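Local atomic coordinates of ABC transporter substrate-binding protein (PDB entry 4I1D), a protein that probably captures a small solute in the periplasm, perhaps a polyamine, and delivers it to an ABC transporter for uptake. Residues Pro40-Trp43 with Pro44-Thr48; Leu233-Leu236 with Lys237-Asn241; Gln192-Asp196 with Gly197-Met201. All coordinates share one frame; numbering follows the deposited sequence.

Contact 1: residues Pro40-Trp43 with Pro44-Thr48. With SO4 (sulfate ion), chain L; SO4 (sulfate ion), chain B; SO4 (sulfate ion), chain I.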
loop_
_atom_site.group_PDB
_atom_site.type_symbol
_atom_site.label_atom_id
_atom_site.label_comp_id
_atom_site.label_asym_id
_atom_site.label_seq_id
_atom_site.Cartn_x
_atom_site.Cartn_y
_atom_site.Cartn_z
ATOM N N PRO A 40 -7.775 -27.634 9.713
ATOM C CA PRO A 40 -7.051 -27.194 10.911
ATOM C C PRO A 40 -7.963 -26.419 11.865
ATOM O O PRO A 40 -8.086 -26.762 13.046
ATOM C CB PRO A 40 -5.974 -26.260 10.343
ATOM C CG PRO A 40 -5.800 -26.687 8.916
ATOM C CD PRO A 40 -7.161 -27.130 8.472
ATOM N N ASP A 41 -8.594 -25.373 11.345
ATOM C CA ASP A 41 -9.507 -24.547 12.129
ATOM C C ASP A 41 -10.854 -24.463 11.427
ATOM O O ASP A 41 -10.979 -23.875 10.352
ATOM C CB ASP A 41 -8.925 -23.144 12.344
ATOM C CG ASP A 41 -9.909 -22.192 13.024
ATOM O OD1 ASP A 41 -10.892 -22.674 13.630
ATOM O OD2 ASP A 41 -9.692 -20.960 12.958
ATOM N N ALA A 42 -11.870 -25.037 12.058
ATOM C CA ALA A 42 -13.167 -25.186 11.417
ATOM C C ALA A 42 -14.034 -23.936 11.476
ATOM O O ALA A 42 -15.003 -23.819 10.736
ATOM C CB ALA A 42 -13.904 -26.340 12.035
ATOM N N TRP A 43 -13.707 -22.998 12.353
ATOM C CA TRP A 43 -14.704 -21.982 12.677
ATOM C C TRP A 43 -15.029 -20.951 11.596
ATOM O O TRP A 43 -16.204 -20.660 11.358
ATOM C CB TRP A 43 -14.499 -21.422 14.090
ATOM C CG TRP A 43 -14.942 -22.492 15.032
ATOM C CD1 TRP A 43 -14.182 -23.513 15.528
ATOM C CD2 TRP A 43 -16.280 -22.724 15.499
ATOM N NE1 TRP A 43 -14.953 -24.340 16.313
ATOM C CE2 TRP A 43 -16.244 -23.880 16.312
ATOM C CE3 TRP A 43 -17.498 -22.052 15.332
ATOM C CZ2 TRP A 43 -17.383 -24.381 16.957
ATOM C CZ3 TRP A 43 -18.630 -22.553 15.971
ATOM C CH2 TRP A 43 -18.562 -23.705 16.774
ATOM N N PRO A 44 -14.011 -20.439 10.898
ATOM C CA PRO A 44 -14.391 -19.542 9.802
ATOM C C PRO A 44 -15.354 -20.227 8.831
ATOM O O PRO A 44 -16.293 -19.593 8.347
ATOM C CB PRO A 44 -13.050 -19.229 9.127
ATOM C CG PRO A 44 -12.045 -19.353 10.243
ATOM C CD PRO A 44 -12.550 -20.519 11.076
ATOM N N ALA A 45 -15.140 -21.517 8.577
ATOM C CA ALA A 45 -15.982 -22.248 7.641
ATOM C C ALA A 45 -17.372 -22.496 8.219
ATOM O O ALA A 45 -18.378 -22.391 7.518
ATOM C CB ALA A 45 -15.324 -23.563 7.245
ATOM N N ILE A 46 -17.425 -22.837 9.499
ATOM C CA ILE A 46 -18.703 -23.047 10.160
ATOM C C ILE A 46 -19.548 -21.777 10.062
ATOM O O ILE A 46 -20.744 -21.844 9.775
ATOM C CB ILE A 46 -18.519 -23.457 11.630
ATOM C CG1 ILE A 46 -18.046 -24.910 11.719
ATOM C CG2 ILE A 46 -19.812 -23.305 12.401
ATOM C CD1 ILE A 46 -17.504 -25.270 13.099
ATOM N N LYS A 47 -18.924 -20.621 10.279
ATOM C CA LYS A 47 -19.661 -19.366 10.199
ATOM C C LYS A 47 -20.268 -19.214 8.811
ATOM O O LYS A 47 -21.443 -18.874 8.664
ATOM C CB LYS A 47 -18.762 -18.163 10.498
ATOM C CG LYS A 47 -18.295 -18.061 11.936
ATOM C CD LYS A 47 -17.698 -16.688 12.190
ATOM C CE LYS A 47 -17.177 -16.560 13.604
ATOM N NZ LYS A 47 -16.808 -15.150 13.903
ATOM N N THR A 48 -19.458 -19.461 7.791
ATOM C CA THR A 48 -19.908 -19.256 6.427
ATOM C C THR A 48 -20.995 -20.268 6.092
ATOM O O THR A 48 -22.036 -19.918 5.532
ATOM C CB THR A 48 -18.750 -19.387 5.435
ATOM O OG1 THR A 48 -17.829 -18.312 5.648
ATOM C CG2 THR A 48 -19.265 -19.335 4.008
HETATM S S SO4 L . -16.063 -12.894 11.293
HETATM O O1 SO4 L . -15.677 -14.132 10.581
HETATM O O2 SO4 L . -17.356 -12.402 10.766
HETATM O O3 SO4 L . -16.197 -13.177 12.739
HETATM O O4 SO4 L . -15.022 -11.863 11.085
HETATM S S SO4 B . -14.314 -19.672 3.959
HETATM O O1 SO4 B . -15.448 -20.422 4.495
HETATM O O2 SO4 B . -14.798 -18.492 3.242
HETATM O O3 SO4 B . -13.444 -19.246 5.053
HETATM O O4 SO4 B . -13.556 -20.528 3.050
HETATM S S SO4 I . -15.060 -14.423 16.674
HETATM O O1 SO4 I . -14.464 -15.094 15.520
HETATM O O2 SO4 I . -16.460 -14.098 16.398
HETATM O O3 SO4 I . -14.981 -15.309 17.837
HETATM O O4 SO4 I . -14.321 -13.190 16.937
#

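Contact 2: residues Leu233-Leu236 with Lys237-Asn241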
loop_
_atom_site.group_PDB
_atom_site.type_symbol
_atom_site.label_atom_id
_atom_site.label_comp_id
_atom_site.label_asym_id
_atom_site.label_seq_id
_atom_site.Cartn_x
_atom_site.Cartn_y
_atom_site.Cartn_z
ATOM N N LEU A 233 -17.499 -32.752 20.474
ATOM C CA LEU A 233 -18.320 -32.883 19.281
ATOM C C LEU A 233 -19.519 -31.954 19.404
ATOM O O LEU A 233 -20.099 -31.825 20.487
ATOM C CB LEU A 233 -18.804 -34.317 19.137
ATOM C CG LEU A 233 -17.733 -35.406 19.101
ATOM C CD1 LEU A 233 -18.393 -36.734 18.799
ATOM C CD2 LEU A 233 -16.682 -35.084 18.049
ATOM N N CYS A 234 -19.875 -31.311 18.294
ATOM C CA CYS A 234 -21.056 -30.454 18.209
ATOM C C CYS A 234 -21.627 -30.593 16.807
ATOM O O CYS A 234 -20.965 -31.120 15.914
ATOM C CB CYS A 234 -20.695 -28.996 18.465
ATOM S SG CYS A 234 -19.389 -28.393 17.351
ATOM N N ILE A 235 -22.851 -30.110 16.617
ATOM C CA ILE A 235 -23.586 -30.310 15.382
ATOM C C ILE A 235 -23.926 -28.948 14.832
ATOM O O ILE A 235 -24.391 -28.086 15.577
ATOM C CB ILE A 235 -24.893 -31.076 15.649
ATOM C CG1 ILE A 235 -24.592 -32.448 16.253
ATOM C CG2 ILE A 235 -25.733 -31.192 14.379
ATOM C CD1 ILE A 235 -25.843 -33.221 16.664
ATOM N N LEU A 236 -23.698 -28.739 13.539
ATOM C CA LEU A 236 -23.957 -27.426 12.951
ATOM C C LEU A 236 -25.437 -27.099 12.975
ATOM O O LEU A 236 -26.280 -27.967 12.747
ATOM C CB LEU A 236 -23.404 -27.312 11.526
ATOM C CG LEU A 236 -21.912 -26.970 11.433
ATOM C CD1 LEU A 236 -21.100 -28.177 11.770
ATOM C CD2 LEU A 236 -21.536 -26.465 10.053
ATOM N N LYS A 237 -25.755 -25.848 13.281
ATOM C CA LYS A 237 -27.126 -25.375 13.159
ATOM C C LYS A 237 -27.540 -25.499 11.688
ATOM O O LYS A 237 -26.853 -24.999 10.799
ATOM C CB LYS A 237 -27.221 -23.921 13.627
ATOM C CG LYS A 237 -28.579 -23.523 14.174
ATOM C CD LYS A 237 -28.891 -24.276 15.458
ATOM C CE LYS A 237 -30.190 -23.792 16.082
ATOM N NZ LYS A 237 -30.112 -22.358 16.485
ATOM N N GLY A 238 -28.647 -26.183 11.427
ATOM C CA GLY A 238 -29.098 -26.379 10.059
ATOM C C GLY A 238 -28.420 -27.541 9.344
ATOM O O GLY A 238 -28.493 -27.658 8.119
ATOM N N ALA A 239 -27.758 -28.406 10.107
ATOM C CA ALA A 239 -27.106 -29.583 9.540
ATOM C C ALA A 239 -28.091 -30.403 8.703
ATOM O O ALA A 239 -29.205 -30.685 9.146
ATOM C CB ALA A 239 -26.491 -30.438 10.644
ATOM N N PRO A 240 -27.679 -30.785 7.484
ATOM C CA PRO A 240 -28.571 -31.512 6.577
ATOM C C PRO A 240 -28.980 -32.876 7.130
ATOM O O PRO A 240 -30.017 -33.398 6.730
ATOM C CB PRO A 240 -27.718 -31.675 5.306
ATOM C CG PRO A 240 -26.319 -31.664 5.801
ATOM C CD PRO A 240 -26.331 -30.633 6.916
ATOM N N ASN A 241 -28.183 -33.442 8.034
ATOM C CA ASN A 241 -28.486 -34.758 8.593
ATOM C C ASN A 241 -28.541 -34.745 10.115
ATOM O O ASN A 241 -28.019 -35.651 10.773
ATOM C CB ASN A 241 -27.465 -35.799 8.136
ATOM C CG ASN A 241 -27.422 -35.955 6.628
ATOM O OD1 ASN A 241 -28.352 -36.485 6.020
ATOM N ND2 ASN A 241 -26.328 -35.508 6.019
#

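Contact 3: residues Gln192-Asp196 with Gly197-Met201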
loop_
_atom_site.group_PDB
_atom_site.type_symbol
_atom_site.label_atom_id
_atom_site.label_comp_id
_atom_site.label_asym_id
_atom_site.label_seq_id
_atom_site.Cartn_x
_atom_site.Cartn_y
_atom_site.Cartn_z
ATOM N N GLN A 192 9.248 -31.914 14.134
ATOM C CA GLN A 192 10.496 -31.822 13.386
ATOM C C GLN A 192 11.593 -31.149 14.234
ATOM O O GLN A 192 12.753 -31.577 14.220
ATOM C CB GLN A 192 10.277 -31.049 12.086
ATOM C CG GLN A 192 11.514 -30.944 11.206
ATOM C CD GLN A 192 12.030 -32.305 10.743
ATOM O OE1 GLN A 192 11.250 -33.207 10.428
ATOM N NE2 GLN A 192 13.353 -32.452 10.695
ATOM N N LEU A 193 11.214 -30.101 14.971
ATOM C CA LEU A 193 12.164 -29.367 15.808
ATOM C C LEU A 193 12.835 -30.289 16.827
ATOM O O LEU A 193 14.051 -30.212 17.045
ATOM C CB LEU A 193 11.471 -28.199 16.526
ATOM C CG LEU A 193 11.029 -27.047 15.607
ATOM C CD1 LEU A 193 10.260 -25.989 16.384
ATOM C CD2 LEU A 193 12.213 -26.414 14.863
ATOM N N LEU A 194 12.040 -31.149 17.465
ATOM C CA LEU A 194 12.590 -32.102 18.424
ATOM C C LEU A 194 13.450 -33.137 17.707
ATOM O O LEU A 194 14.542 -33.471 18.155
ATOM C CB LEU A 194 11.472 -32.808 19.187
ATOM C CG LEU A 194 10.900 -32.130 20.425
ATOM C CD1 LEU A 194 9.849 -33.028 21.032
ATOM C CD2 LEU A 194 12.003 -31.851 21.429
ATOM N N ASN A 195 12.949 -33.637 16.579
ATOM C CA ASN A 195 13.607 -34.723 15.872
ATOM C C ASN A 195 14.998 -34.388 15.329
ATOM O O ASN A 195 15.891 -35.232 15.365
ATOM C CB ASN A 195 12.714 -35.239 14.732
ATOM C CG ASN A 195 13.263 -36.512 14.092
ATOM O OD1 ASN A 195 13.308 -37.565 14.729
ATOM N ND2 ASN A 195 13.686 -36.415 12.833
ATOM N N ASP A 196 15.183 -33.174 14.807
ATOM C CA ASP A 196 16.474 -32.815 14.204
ATOM C C ASP A 196 17.383 -32.070 15.166
ATOM O O ASP A 196 18.506 -31.720 14.821
ATOM C CB ASP A 196 16.316 -32.026 12.891
ATOM C CG ASP A 196 15.490 -30.753 13.049
ATOM O OD1 ASP A 196 15.380 -30.232 14.183
ATOM O OD2 ASP A 196 14.951 -30.265 12.025
ATOM N N GLY A 197 16.887 -31.826 16.372
ATOM C CA GLY A 197 17.706 -31.224 17.412
ATOM C C GLY A 197 17.751 -29.708 17.337
ATOM O O GLY A 197 18.550 -29.090 18.018
ATOM N N GLU A 198 16.897 -29.106 16.512
ATOM C CA GLU A 198 16.853 -27.653 16.430
ATOM C C GLU A 198 16.499 -27.050 17.788
ATOM O O GLU A 198 16.956 -25.967 18.123
ATOM C CB GLU A 198 15.880 -27.184 15.347
ATOM C CG GLU A 198 16.058 -25.727 14.924
ATOM C CD GLU A 198 17.526 -25.324 14.733
ATOM O OE1 GLU A 198 18.244 -25.970 13.934
ATOM O OE2 GLU A 198 17.960 -24.354 15.397
ATOM N N VAL A 199 15.692 -27.750 18.577
ATOM C CA VAL A 199 15.473 -27.321 19.953
ATOM C C VAL A 199 15.749 -28.462 20.929
ATOM O O VAL A 199 15.579 -29.630 20.587
ATOM C CB VAL A 199 14.067 -26.725 20.175
ATOM C CG1 VAL A 199 13.844 -25.544 19.239
ATOM C CG2 VAL A 199 12.985 -27.776 19.978
ATOM N N ASP A 200 16.207 -28.108 22.130
ATOM C CA ASP A 200 16.490 -29.081 23.172
ATOM C C ASP A 200 15.280 -29.268 24.074
ATOM O O ASP A 200 15.159 -30.274 24.774
ATOM C CB ASP A 200 17.710 -28.636 23.991
ATOM C CG ASP A 200 18.952 -28.461 23.124
ATOM O OD1 ASP A 200 19.439 -29.474 22.575
ATOM O OD2 ASP A 200 19.433 -27.313 22.979
HETATM N N MSE A 201 14.385 -28.288 24.049
HETATM C CA MSE A 201 13.172 -28.352 24.839
HETATM C C MSE A 201 12.112 -27.425 24.251
HETATM O O MSE A 201 12.427 -26.408 23.619
HETATM C CB MSE A 201 13.468 -27.984 26.297
HETATM C CG MSE A 201 13.403 -26.504 26.597
HETATM SE SE MSE A 201 14.133 -26.102 28.379
HETATM C CE MSE A 201 16.003 -26.518 27.990
#

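Contact 1: residues Pro40-Trp43 with Pro44-Thr48
Pro44 and Asp41 meet where the loop after strand 33-38 runs into helix 43-51. Ring atom CD of Pro44 lies 3.5 Å from Asp41 OD2, and the two side chains cross at about a right angle. With CG anti to the backbone N (chi1 174°), the Asp41 carboxylate swings forward over the start of the helix, and OD1 accepts the N-H of Trp43 at 3.1 Å, from above the carboxylate plane. This is a capping bond, and Pro44 suits the first turn because no N-H is needed from it there. Ala45 follows, its methyl beside the carbonyl oxygen of Ala42 and also touching Trp57. Ile46 carries most of the apolar contact. Its N gives a helical bond to Ala42 O at 2.9 Å, while its side chain reaches back across one face of the Trp43 indole. Ile46 CD1 sits 3.7 Å from the centroid of the six-membered ring and 11° off its normal, a CH-pi contact, and CG2 leans towards CZ3 at the benzo side. The same CD1 touches Ala42 CB at 3.9 Å. The NE1 bond to Thr62 holds the indole's rotation, and the ring also meets Tyr66; Val60 packs on both Ala42 and Ile46. Next comes Lys47, whose N bonds to Trp43 O at 2.9 Å. At the tip of its extended side chain, NZ hydrogen-bonds to two oxygens of one sulfate (chain I), O2 at 2.7 Å and O1 at 2.8 Å. A second sulfate (chain L) is modelled too close to NZ for its distance to be trusted. The chemistry is thus divided: the indole and Ile46 fasten the first turn to strand 59-63, while Lys47 gathers anions, probably from the crystallisation liquor, on the exposed side.

Contact 2: residues Leu233-Leu236 with Lys237-Asn241
Leu236 and Ala239 are joined by the one hydrogen bond of this contact. Ala239 N donates to Leu236 O at 3.1 Å, and the donor stands above the carbonyl plane. The bond is bent, with an N-H...O angle of 142°, as expected where a chain reverses within four residues rather than running on in a strand. It closes a type II beta turn, Leu236 to Ala239, with Lys237 and Gly238 at its corners. Gly238 has the positive phi (83°) that this turn requires at its third position; a side chain there would collide with the carbonyl oxygen of Lys237.

The turn ends strand 219-235, a long strand of the central sheet, and redirects the chain into the loop before helix 242-252. Asn241 holds the N-cap position of that helix, though its side chain makes no capping bond, and its backbone N is bonded to Asp58. Going into the bend the backbone stays tied to neighbouring chain: Ile235 pairs with Glu77, Leu236 with Asp58 and Lys237 with Leu75.

The apolar contacts are few and made by small groups. Ile235 chi1 of -60° sets CG2 anti to the backbone N, and this branch meets the Ala239 methyl, CG2 to CB, at 3.9 Å. That methyl lies on the inner side of the bend, where CB is also 3.3 Å from Leu236 O. Leu236 CB comes no nearer to Ala239 CB than 4.5 Å, and the rest of the leucine leads off towards Gln49 and Val50 of helix 43-51 and Val60 of strand 59-63.

The polar chain is Lys237. Its side chain bends at chi2 and again at chi4, on the exposed outside of the turn, and touches Val50 and Glu77.

Contact 3: residues Gln192-Asp196 with Gly197-Met201
Asp196 holds CG between its backbone N and carbonyl carbon (chi1 57°), the crowded position, a torsion that brings the carboxylate back over the last turn of helix 187-196 towards Glu198. There OD1 accepts Glu198 N at 3.0 Å, on the anti side and 29° out of the carboxylate plane. This is a helix C-terminus with a positive-phi glycine, Gly197 (phi 84°), just past it, where the chain breaks from the helix on the way into strand 201-205. Gly197 N keeps two weak bonds, to Leu193 O and to Leu194 O. Leu193 O also receives Val199 N, a straight but weak bond of 3.3 Å. The other Asp196 oxygen, OD2, is gripped from above its plane by Gln192 NE2 at 3.0 Å, with the acceptor nearly in the Gln192 amide plane. Gln192 bonds as well to Lys54 and Ile56 of a second subunit, so this helix end contributes to the assembly. Glu198 sends its carboxylate away to a salt bridge with Arg136, leaving its CB and CG alongside Leu193 CD2, the former at 3.8 Å. Leu193 CB, on the helix, touches Val199 CG2 at 3.8 Å.

Contacts 1 and 2 belong to one neighbourhood: their centres are 13 Å apart, and Ile46 CG1 meets Leu236 CD2 at 4.2 Å, so helix 43-51 and the end of strand 219-235 share apolar packing, both against Val60. Contact 3 lies across the chain, its centre 40 Å from that of contact 2 on the opposite side of the chain's centre. Contact 2 is largely buried; the other two are partly buried. Contacts 1 and 3 both use an aspartate to accept a backbone N-H at a helix end, contact 1 adding a CH-pi contact, while contact 2 relies on a backbone turn bond. The side chain of Leu193 in contact 3 is about 12 Å from the bound D-malate.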